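Local atomic coordinates of Mgp-operon protein 3 (Mycoplasma pneumoniae, PDB entry 6RJ1), a protein that probably works as a surface adhesin, acting with protein P1 in attaching the bacterium to host cells through sugars. Residues 37-42 / 109-114; 56-61 / 450-455; 683-688 / 732-737. All coordinates share one frame; numbering follows the deposited sequence.

In the fold
From the N terminus the chain first lays down the hairpin strands 40-48 and 52-59, which supply the first halves of contacts 1 and 2. Contact 1 closes a loop of 66 residues when 109-114 returns beside 37-42, just ahead of strand 114-121. Contact 2 crosses it: it opens at 56-61, inside that loop, and closes 388 residues further on, where helix 446-454 ends against strand 52-59. The two touch through Ser39 with Ser59 and Ser113 with Thr455, joining helix and loop to one mixed sheet. Contact 3 follows in series, a 43-residue closure joining the loops before strand 693-699 and after strand 723-732, its centre about 35 Å from that of contact 2.

Contact 1: residues 37-42 / 109-114; sequences HPSYEL and QDFASY
In His37, CG stands anti to the backbone N (chi1 -172°), and in Phe111, CG lies anti to the carbonyl carbon (chi1 -54°); these turns bring the two rings together. They form a T-shaped pair with planes at 88°, the edge atom Phe111 CE2 lying over the centre of the imidazole face, 3.9 Å above its plane. Pro38 CD backs the opposite face, so a flat ring suits this slot. Ser39 steadies the ring, its backbone N donating to His37 ND1 at 3.0 Å from a position tilted out of the ring plane, while its hydroxyl bonds the same nitrogen and also reaches Ser59.

The length of Tyr40 carries its hydroxyl across to the other segment. Its OH donates to Ala112 O at 2.7 Å, and the edge of the Tyr114 ring meets that hydroxyl, with CE2 3.5 Å from Tyr40 OH. One water bridges the two segments: it accepts from His37 N and donates to Gln109 OE1 at 2.9 Å. Asp110 shapes the returning loop as an Asx turn, OD1 taking the backbone N of Ala112, while OD2 forms a salt bridge with Lys133 of strand 125-135.

Between the two segments runs strand 52-59, which bonds through its backbone to Glu41 of strand 40-48 on one flank and to Tyr114 of strand 114-121 on the other.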
loop_
_atom_site.group_PDB
_atom_site.type_symbol
_atom_site.label_atom_id
_atom_site.label_comp_id
_atom_site.label_asym_id
_atom_site.label_seq_id
_atom_site.Cartn_x
_atom_site.Cartn_y
_atom_site.Cartn_z
ATOM N N HIS A 37 -0.256 20.937 21.095
ATOM C CA HIS A 37 -0.247 20.055 22.251
ATOM C C HIS A 37 0.958 19.074 22.199
ATOM O O HIS A 37 1.298 18.593 21.107
ATOM C CB HIS A 37 -1.580 19.276 22.299
ATOM C CG HIS A 37 -1.764 18.482 23.555
ATOM N ND1 HIS A 37 -1.279 17.189 23.670
ATOM C CD2 HIS A 37 -2.304 18.850 24.739
ATOM C CE1 HIS A 37 -1.570 16.804 24.902
ATOM N NE2 HIS A 37 -2.192 17.766 25.580
ATOM N N PRO A 38 1.581 18.749 23.370
ATOM C CA PRO A 38 2.727 17.814 23.381
ATOM C C PRO A 38 2.527 16.452 22.716
ATOM O O PRO A 38 3.522 15.838 22.337
ATOM C CB PRO A 38 3.026 17.642 24.871
ATOM C CG PRO A 38 2.511 18.862 25.503
ATOM C CD PRO A 38 1.302 19.256 24.731
ATOM N N SER A 39 1.273 15.978 22.567
ATOM C CA SER A 39 0.969 14.686 21.920
ATOM C C SER A 39 1.252 14.676 20.412
ATOM O O SER A 39 1.310 13.596 19.807
ATOM C CB SER A 39 -0.474 14.269 22.174
ATOM O OG SER A 39 -1.383 15.193 21.602
ATOM N N TYR A 40 1.401 15.871 19.804
ATOM C CA TYR A 40 1.705 15.985 18.387
ATOM C C TYR A 40 3.101 15.495 18.085
ATOM O O TYR A 40 4.023 15.680 18.878
ATOM C CB TYR A 40 1.463 17.392 17.849
ATOM C CG TYR A 40 0.006 17.673 17.560
ATOM C CD1 TYR A 40 -0.580 17.259 16.366
ATOM C CD2 TYR A 40 -0.784 18.365 18.472
ATOM C CE1 TYR A 40 -1.922 17.514 16.095
ATOM C CE2 TYR A 40 -2.124 18.635 18.208
ATOM C CZ TYR A 40 -2.689 18.207 17.017
ATOM O OH TYR A 40 -4.002 18.497 16.747
ATOM N N GLU A 41 3.229 14.814 16.951
ATOM C CA GLU A 41 4.442 14.169 16.486
ATOM C C GLU A 41 4.666 14.536 15.011
ATOM O O GLU A 41 3.733 14.452 14.206
ATOM C CB GLU A 41 4.278 12.648 16.693
ATOM C CG GLU A 41 5.386 11.759 16.148
ATOM C CD GLU A 41 4.916 10.429 15.567
ATOM O OE1 GLU A 41 5.386 9.380 16.063
ATOM O OE2 GLU A 41 4.087 10.428 14.623
ATOM N N LEU A 42 5.901 14.976 14.673
ATOM C CA LEU A 42 6.277 15.329 13.306
ATOM C C LEU A 42 6.452 14.037 12.499
ATOM O O LEU A 42 7.252 13.181 12.882
ATOM C CB LEU A 42 7.532 16.216 13.299
ATOM C CG LEU A 42 8.222 16.443 11.951
ATOM C CD1 LEU A 42 7.360 17.249 11.004
ATOM C CD2 LEU A 42 9.569 17.107 12.138
ATOM N N GLN A 109 -10.299 20.165 22.182
ATOM C CA GLN A 109 -9.769 19.979 20.833
ATOM C C GLN A 109 -9.982 18.564 20.343
ATOM O O GLN A 109 -10.046 17.625 21.142
ATOM C CB GLN A 109 -8.271 20.364 20.760
ATOM C CG GLN A 109 -7.389 19.664 21.794
ATOM C CD GLN A 109 -6.005 20.246 21.927
ATOM O OE1 GLN A 109 -5.200 20.226 20.990
ATOM N NE2 GLN A 109 -5.689 20.751 23.116
ATOM N N ASP A 110 -10.071 18.426 19.017
ATOM C CA ASP A 110 -10.246 17.171 18.292
ATOM C C ASP A 110 -8.927 16.425 18.019
ATOM O O ASP A 110 -8.970 15.267 17.602
ATOM C CB ASP A 110 -10.971 17.442 16.965
ATOM C CG ASP A 110 -10.467 18.634 16.162
ATOM O OD1 ASP A 110 -9.232 18.818 16.077
ATOM O OD2 ASP A 110 -11.308 19.380 15.630
ATOM N N PHE A 111 -7.767 17.103 18.225
ATOM C CA PHE A 111 -6.404 16.603 17.989
ATOM C C PHE A 111 -6.195 16.142 16.535
ATOM O O PHE A 111 -5.467 15.183 16.278
ATOM C CB PHE A 111 -5.976 15.525 19.004
ATOM C CG PHE A 111 -6.100 15.915 20.458
ATOM C CD1 PHE A 111 -7.276 15.693 21.152
ATOM C CD2 PHE A 111 -5.019 16.460 21.147
ATOM C CE1 PHE A 111 -7.381 16.030 22.503
ATOM C CE2 PHE A 111 -5.124 16.786 22.501
ATOM C CZ PHE A 111 -6.301 16.565 23.170
ATOM N N ALA A 112 -6.830 16.855 15.580
ATOM C CA ALA A 112 -6.729 16.595 14.146
ATOM C C ALA A 112 -5.301 16.828 13.663
ATOM O O ALA A 112 -4.553 17.596 14.273
ATOM C CB ALA A 112 -7.674 17.511 13.388
ATOM N N SER A 113 -4.925 16.183 12.562
ATOM C CA SER A 113 -3.612 16.367 11.967
ATOM C C SER A 113 -3.508 17.733 11.283
ATOM O O SER A 113 -4.506 18.276 10.800
ATOM C CB SER A 113 -3.323 15.255 10.977
ATOM O OG SER A 113 -3.359 13.998 11.631
ATOM N N TYR A 114 -2.301 18.299 11.269
ATOM C CA TYR A 114 -2.067 19.600 10.654
ATOM C C TYR A 114 -0.898 19.598 9.706
ATOM O O TYR A 114 0.059 18.840 9.880
ATOM C CB TYR A 114 -1.817 20.682 11.722
ATOM C CG TYR A 114 -3.058 21.127 12.452
ATOM C CD1 TYR A 114 -3.870 22.137 11.940
ATOM C CD2 TYR A 114 -3.413 20.560 13.673
ATOM C CE1 TYR A 114 -5.018 22.553 12.612
ATOM C CE2 TYR A 114 -4.560 20.962 14.352
ATOM C CZ TYR A 114 -5.362 21.960 13.820
ATOM O OH TYR A 114 -6.498 22.348 14.493
HETATM O O HOH W 1 -3.052 21.759 19.726
#

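Contact 2: residues 56-61 / 450-455; sequences LVRSAL and LYHTST
Arg58 lays its side chain over one face of the His452 ring; the two side chains cross at about a right angle, while their flat groups are nearly parallel. The guanidinium stacks on the imidazole with planes 17° apart and centres separated by 4.4 Å. Further back along the side chain, CD makes a CH-pi contact, 3.6 Å from the centroid of the His452 ring. Arginine suits the place because its chain, extended from CG to NE, carries the flat guanidinium to the ring while its methylenes pack on the same face. Its tip then bonds the helix backbone: NH1 donates to His452 O at 2.8 Å, the oxygen lying out of the guanidinium plane.

The arrangement is a strand packed on a helix, with strand 56-59 and helix 450-454 running nearly antiparallel, at 155°, and their axes 9.0 Å apart. Arg58 meets the helix in its last turn, where the positive group would probably be favoured by the partial negative charge of the C-terminal end. A long, weak ion pair links Arg58 NE to Glu41 on the next strand.

His452 ND1 bonds Gly367 O, which helps to set the rotation of the ring, while its CD2 edge faces Ser59 O. Near the helix end, the CD2 methyl of Leu56 packs on the backbone of Thr455, 3.8 Å from Thr455 C. Thr455 OG1 lies 3.7 Å from Arg58 CB, and its hydroxyl is bonded to Ser113 in the loop before strand 114-121.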
loop_
_atom_site.group_PDB
_atom_site.type_symbol
_atom_site.label_atom_id
_atom_site.label_comp_id
_atom_site.label_asym_id
_atom_site.label_seq_id
_atom_site.Cartn_x
_atom_site.Cartn_y
_atom_site.Cartn_z
ATOM N N LEU A 56 4.213 18.133 8.614
ATOM C CA LEU A 56 3.014 17.326 8.831
ATOM C C LEU A 56 3.075 16.747 10.243
ATOM O O LEU A 56 4.037 16.057 10.599
ATOM C CB LEU A 56 2.921 16.200 7.784
ATOM C CG LEU A 56 1.700 15.269 7.839
ATOM C CD1 LEU A 56 0.397 16.047 7.708
ATOM C CD2 LEU A 56 1.787 14.207 6.769
ATOM N N VAL A 57 2.059 17.042 11.045
ATOM C CA VAL A 57 1.995 16.585 12.436
ATOM C C VAL A 57 0.668 15.886 12.756
ATOM O O VAL A 57 -0.386 16.306 12.270
ATOM C CB VAL A 57 2.301 17.724 13.464
ATOM C CG1 VAL A 57 3.765 18.163 13.415
ATOM C CG2 VAL A 57 1.360 18.914 13.290
ATOM N N ARG A 58 0.725 14.864 13.616
ATOM C CA ARG A 58 -0.445 14.115 14.064
ATOM C C ARG A 58 -0.359 13.818 15.557
ATOM O O ARG A 58 0.730 13.819 16.109
ATOM C CB ARG A 58 -0.631 12.825 13.229
ATOM C CG ARG A 58 0.400 11.746 13.475
ATOM C CD ARG A 58 0.280 10.617 12.478
ATOM N NE ARG A 58 1.392 9.673 12.621
ATOM C CZ ARG A 58 1.579 8.611 11.852
ATOM N NH1 ARG A 58 0.731 8.337 10.869
ATOM N NH2 ARG A 58 2.615 7.812 12.061
ATOM N N SER A 59 -1.497 13.562 16.206
ATOM C CA SER A 59 -1.536 13.260 17.635
ATOM C C SER A 59 -2.174 11.908 17.882
ATOM O O SER A 59 -3.171 11.576 17.237
ATOM C CB SER A 59 -2.289 14.350 18.394
ATOM O OG SER A 59 -2.747 13.914 19.662
ATOM N N ALA A 60 -1.614 11.139 18.843
ATOM C CA ALA A 60 -2.120 9.820 19.248
ATOM C C ALA A 60 -3.422 9.963 20.067
ATOM O O ALA A 60 -4.025 8.966 20.478
ATOM C CB ALA A 60 -1.063 9.087 20.055
ATOM N N LEU A 61 -3.846 11.207 20.305
ATOM C CA LEU A 61 -5.061 11.495 21.045
ATOM C C LEU A 61 -6.249 11.734 20.127
ATOM O O LEU A 61 -7.350 11.960 20.627
ATOM C CB LEU A 61 -4.863 12.675 22.010
ATOM C CG LEU A 61 -4.030 12.401 23.258
ATOM C CD1 LEU A 61 -3.671 13.692 23.943
ATOM C CD2 LEU A 61 -4.745 11.477 24.228
ATOM N N LEU A 450 -7.469 4.546 10.746
ATOM C CA LEU A 450 -7.391 4.929 9.342
ATOM C C LEU A 450 -7.107 6.429 9.225
ATOM O O LEU A 450 -6.321 6.816 8.360
ATOM C CB LEU A 450 -8.651 4.536 8.552
ATOM C CG LEU A 450 -8.910 3.044 8.339
ATOM C CD1 LEU A 450 -10.333 2.804 7.889
ATOM C CD2 LEU A 450 -7.925 2.434 7.371
ATOM N N TYR A 451 -7.681 7.267 10.117
ATOM C CA TYR A 451 -7.387 8.698 10.077
ATOM C C TYR A 451 -5.923 8.978 10.438
ATOM O O TYR A 451 -5.227 9.657 9.678
ATOM C CB TYR A 451 -8.358 9.543 10.928
ATOM C CG TYR A 451 -7.999 11.018 10.904
ATOM C CD1 TYR A 451 -8.357 11.827 9.824
ATOM C CD2 TYR A 451 -7.216 11.584 11.910
ATOM C CE1 TYR A 451 -7.971 13.164 9.764
ATOM C CE2 TYR A 451 -6.818 12.917 11.854
ATOM C CZ TYR A 451 -7.204 13.704 10.784
ATOM O OH TYR A 451 -6.821 15.017 10.746
ATOM N N HIS A 452 -5.467 8.449 11.594
ATOM C CA HIS A 452 -4.100 8.613 12.102
ATOM C C HIS A 452 -3.037 8.119 11.119
ATOM O O HIS A 452 -2.043 8.810 10.919
ATOM C CB HIS A 452 -3.947 7.932 13.464
ATOM C CG HIS A 452 -2.703 8.323 14.193
ATOM N ND1 HIS A 452 -1.590 7.516 14.190
ATOM C CD2 HIS A 452 -2.439 9.430 14.924
ATOM C CE1 HIS A 452 -0.687 8.143 14.925
ATOM N NE2 HIS A 452 -1.155 9.302 15.387
ATOM N N THR A 453 -3.253 6.953 10.485
ATOM C CA THR A 453 -2.310 6.415 9.495
ATOM C C THR A 453 -2.379 7.167 8.145
ATOM O O THR A 453 -1.370 7.233 7.456
ATOM C CB THR A 453 -2.455 4.887 9.326
ATOM O OG1 THR A 453 -3.803 4.548 9.002
ATOM C CG2 THR A 453 -1.987 4.103 10.546
ATOM N N SER A 454 -3.549 7.725 7.764
ATOM C CA SER A 454 -3.709 8.446 6.489
ATOM C C SER A 454 -2.942 9.785 6.415
ATOM O O SER A 454 -2.688 10.289 5.316
ATOM C CB SER A 454 -5.179 8.650 6.144
ATOM O OG SER A 454 -5.825 9.526 7.053
ATOM N N THR A 455 -2.580 10.352 7.575
ATOM C CA THR A 455 -1.846 11.616 7.648
ATOM C C THR A 455 -0.375 11.267 7.863
ATOM O O THR A 455 0.174 11.487 8.951
ATOM C CB THR A 455 -2.476 12.525 8.716
ATOM O OG1 THR A 455 -2.325 11.932 10.007
ATOM C CG2 THR A 455 -3.946 12.805 8.454
#

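Contact 3: residues 683-688 / 732-737; sequences EERLPS and YLPVPY
Ser688 N of 683-688 and Pro734 CD, from the tyrosine's own segment, lie over opposite faces of the Tyr732 ring. The contact has three kinds of interaction: packing on the ring, a charged group set against a proline, and polar bonds that leave the contact.

The packing is the broadest. Ser688 N sits over the centre of one face of the Tyr732 ring, 3.6 Å above its plane, and Pro687 C lies over the same face. Around it, Pro687 CA touches Tyr732 CD2 at 3.7 Å and Ser688 CB touches Tyr732 CE1 at 3.6 Å. On the opposite face Pro734 CD lies over the centre, 3.8 Å above the plane. Small or rigid residues suit both sides, since they let the broad ring come close to the backbone.

The second kind involves Arg685. Its chain bends about the CG-CD bond (chi3 67°), placing NE 3.8 Å from Tyr732 CE2. The guanidinium plane stands steeply to the tyrosine ring, at 78°, so the two do not stack; instead Pro734 CG lies over the guanidinium face, toward its rim, 3.6 Å from NH2 of Arg685. Arginine and proline meet tip to tip.

The polar groups are served from outside. Tyr732 OH bonds Asp671 O, and Ser688 OG, turned anti to its own backbone N (chi1 162°), takes the backbone N of Thr690 and Asp691.

No hydrogen bond crosses the two segments, so the two loops are joined by van der Waals contact, with the phenol and serine hydroxyls satisfied beyond the interface.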
loop_
_atom_site.group_PDB
_atom_site.type_symbol
_atom_site.label_atom_id
_atom_site.label_comp_id
_atom_site.label_asym_id
_atom_site.label_seq_id
_atom_site.Cartn_x
_atom_site.Cartn_y
_atom_site.Cartn_z
ATOM N N GLU A 683 9.214 -18.365 -23.099
ATOM C CA GLU A 683 8.528 -18.382 -21.814
ATOM C C GLU A 683 8.212 -16.984 -21.313
ATOM O O GLU A 683 9.111 -16.150 -21.169
ATOM C CB GLU A 683 9.328 -19.186 -20.776
ATOM C CG GLU A 683 8.526 -19.537 -19.536
ATOM C CD GLU A 683 9.274 -20.401 -18.546
ATOM O OE1 GLU A 683 10.092 -19.852 -17.768
ATOM O OE2 GLU A 683 9.031 -21.628 -18.541
ATOM N N GLU A 684 6.914 -16.733 -21.093
ATOM C CA GLU A 684 6.388 -15.467 -20.598
ATOM C C GLU A 684 5.638 -15.682 -19.308
ATOM O O GLU A 684 4.885 -16.651 -19.189
ATOM C CB GLU A 684 5.480 -14.792 -21.639
ATOM C CG GLU A 684 6.218 -13.782 -22.506
ATOM C CD GLU A 684 5.336 -12.895 -23.366
ATOM O OE1 GLU A 684 5.235 -11.682 -23.064
ATOM O OE2 GLU A 684 4.748 -13.414 -24.343
ATOM N N ARG A 685 5.853 -14.782 -18.332
ATOM C CA ARG A 685 5.174 -14.823 -17.045
ATOM C C ARG A 685 3.768 -14.315 -17.239
ATOM O O ARG A 685 3.570 -13.246 -17.814
ATOM C CB ARG A 685 5.906 -13.990 -15.987
ATOM C CG ARG A 685 5.398 -14.245 -14.577
ATOM C CD ARG A 685 6.141 -13.441 -13.541
ATOM N NE ARG A 685 5.887 -12.005 -13.669
ATOM C CZ ARG A 685 6.559 -11.071 -13.001
ATOM N NH1 ARG A 685 6.267 -9.786 -13.169
ATOM N NH2 ARG A 685 7.519 -11.414 -12.153
ATOM N N LEU A 686 2.789 -15.110 -16.790
ATOM C CA LEU A 686 1.371 -14.786 -16.886
ATOM C C LEU A 686 0.997 -13.825 -15.760
ATOM O O LEU A 686 1.223 -14.128 -14.583
ATOM C CB LEU A 686 0.511 -16.053 -16.876
ATOM C CG LEU A 686 0.779 -17.055 -17.998
ATOM C CD1 LEU A 686 0.121 -18.378 -17.701
ATOM C CD2 LEU A 686 0.345 -16.519 -19.346
ATOM N N PRO A 687 0.498 -12.620 -16.094
ATOM C CA PRO A 687 0.213 -11.653 -15.033
ATOM C C PRO A 687 -1.147 -11.793 -14.370
ATOM O O PRO A 687 -2.126 -12.206 -15.001
ATOM C CB PRO A 687 0.341 -10.310 -15.751
ATOM C CG PRO A 687 -0.074 -10.607 -17.174
ATOM C CD PRO A 687 0.204 -12.064 -17.436
ATOM N N SER A 688 -1.199 -11.417 -13.089
ATOM C CA SER A 688 -2.420 -11.331 -12.315
ATOM C C SER A 688 -2.932 -9.908 -12.582
ATOM O O SER A 688 -2.138 -8.995 -12.854
ATOM C CB SER A 688 -2.138 -11.523 -10.827
ATOM O OG SER A 688 -3.203 -11.056 -10.013
ATOM N N TYR A 732 1.758 -5.568 -12.513
ATOM C CA TYR A 732 1.866 -6.746 -11.674
ATOM C C TYR A 732 3.299 -6.833 -11.167
ATOM O O TYR A 732 4.251 -6.903 -11.954
ATOM C CB TYR A 732 1.438 -7.987 -12.472
ATOM C CG TYR A 732 1.682 -9.320 -11.805
ATOM C CD1 TYR A 732 1.081 -9.636 -10.587
ATOM C CD2 TYR A 732 2.439 -10.304 -12.433
ATOM C CE1 TYR A 732 1.270 -10.886 -9.992
ATOM C CE2 TYR A 732 2.625 -11.554 -11.855
ATOM C CZ TYR A 732 2.035 -11.844 -10.641
ATOM O OH TYR A 732 2.227 -13.091 -10.110
ATOM N N LEU A 733 3.443 -6.756 -9.847
ATOM C CA LEU A 733 4.737 -6.772 -9.182
ATOM C C LEU A 733 4.718 -7.767 -8.001
ATOM O O LEU A 733 4.497 -7.368 -6.859
ATOM C CB LEU A 733 5.074 -5.328 -8.740
ATOM C CG LEU A 733 6.488 -5.015 -8.294
ATOM C CD1 LEU A 733 7.504 -5.382 -9.356
ATOM C CD2 LEU A 733 6.611 -3.544 -7.952
ATOM N N PRO A 734 4.914 -9.076 -8.278
ATOM C CA PRO A 734 4.882 -10.067 -7.192
ATOM C C PRO A 734 6.145 -10.077 -6.341
ATOM O O PRO A 734 7.153 -9.531 -6.774
ATOM C CB PRO A 734 4.729 -11.387 -7.954
ATOM C CG PRO A 734 5.417 -11.148 -9.234
ATOM C CD PRO A 734 5.156 -9.723 -9.585
ATOM N N VAL A 735 6.115 -10.730 -5.153
ATOM C CA VAL A 735 7.319 -10.890 -4.319
ATOM C C VAL A 735 8.271 -11.879 -5.007
ATOM O O VAL A 735 7.788 -12.785 -5.700
ATOM C CB VAL A 735 7.063 -11.364 -2.863
ATOM C CG1 VAL A 735 6.753 -10.201 -1.947
ATOM C CG2 VAL A 735 6.010 -12.460 -2.769
ATOM N N PRO A 736 9.604 -11.785 -4.809
ATOM C CA PRO A 736 10.486 -12.791 -5.405
ATOM C C PRO A 736 10.140 -14.169 -4.848
ATOM O O PRO A 736 9.967 -14.319 -3.639
ATOM C CB PRO A 736 11.880 -12.345 -4.955
ATOM C CG PRO A 736 11.736 -10.934 -4.600
ATOM C CD PRO A 736 10.379 -10.815 -4.013
ATOM N N TYR A 737 9.970 -15.153 -5.734
ATOM C CA TYR A 737 9.663 -16.532 -5.346
ATOM C C TYR A 737 10.800 -17.107 -4.514
ATOM O O TYR A 737 10.556 -17.917 -3.624
ATOM C CB TYR A 737 9.403 -17.414 -6.582
ATOM C CG TYR A 737 10.493 -17.361 -7.631
ATOM C CD1 TYR A 737 11.591 -18.221 -7.572
ATOM C CD2 TYR A 737 10.426 -16.460 -8.691
ATOM C CE1 TYR A 737 12.610 -18.160 -8.519
ATOM C CE2 TYR A 737 11.436 -16.400 -9.652
ATOM C CZ TYR A 737 12.525 -17.254 -9.562
ATOM O OH TYR A 737 13.524 -17.199 -10.504
#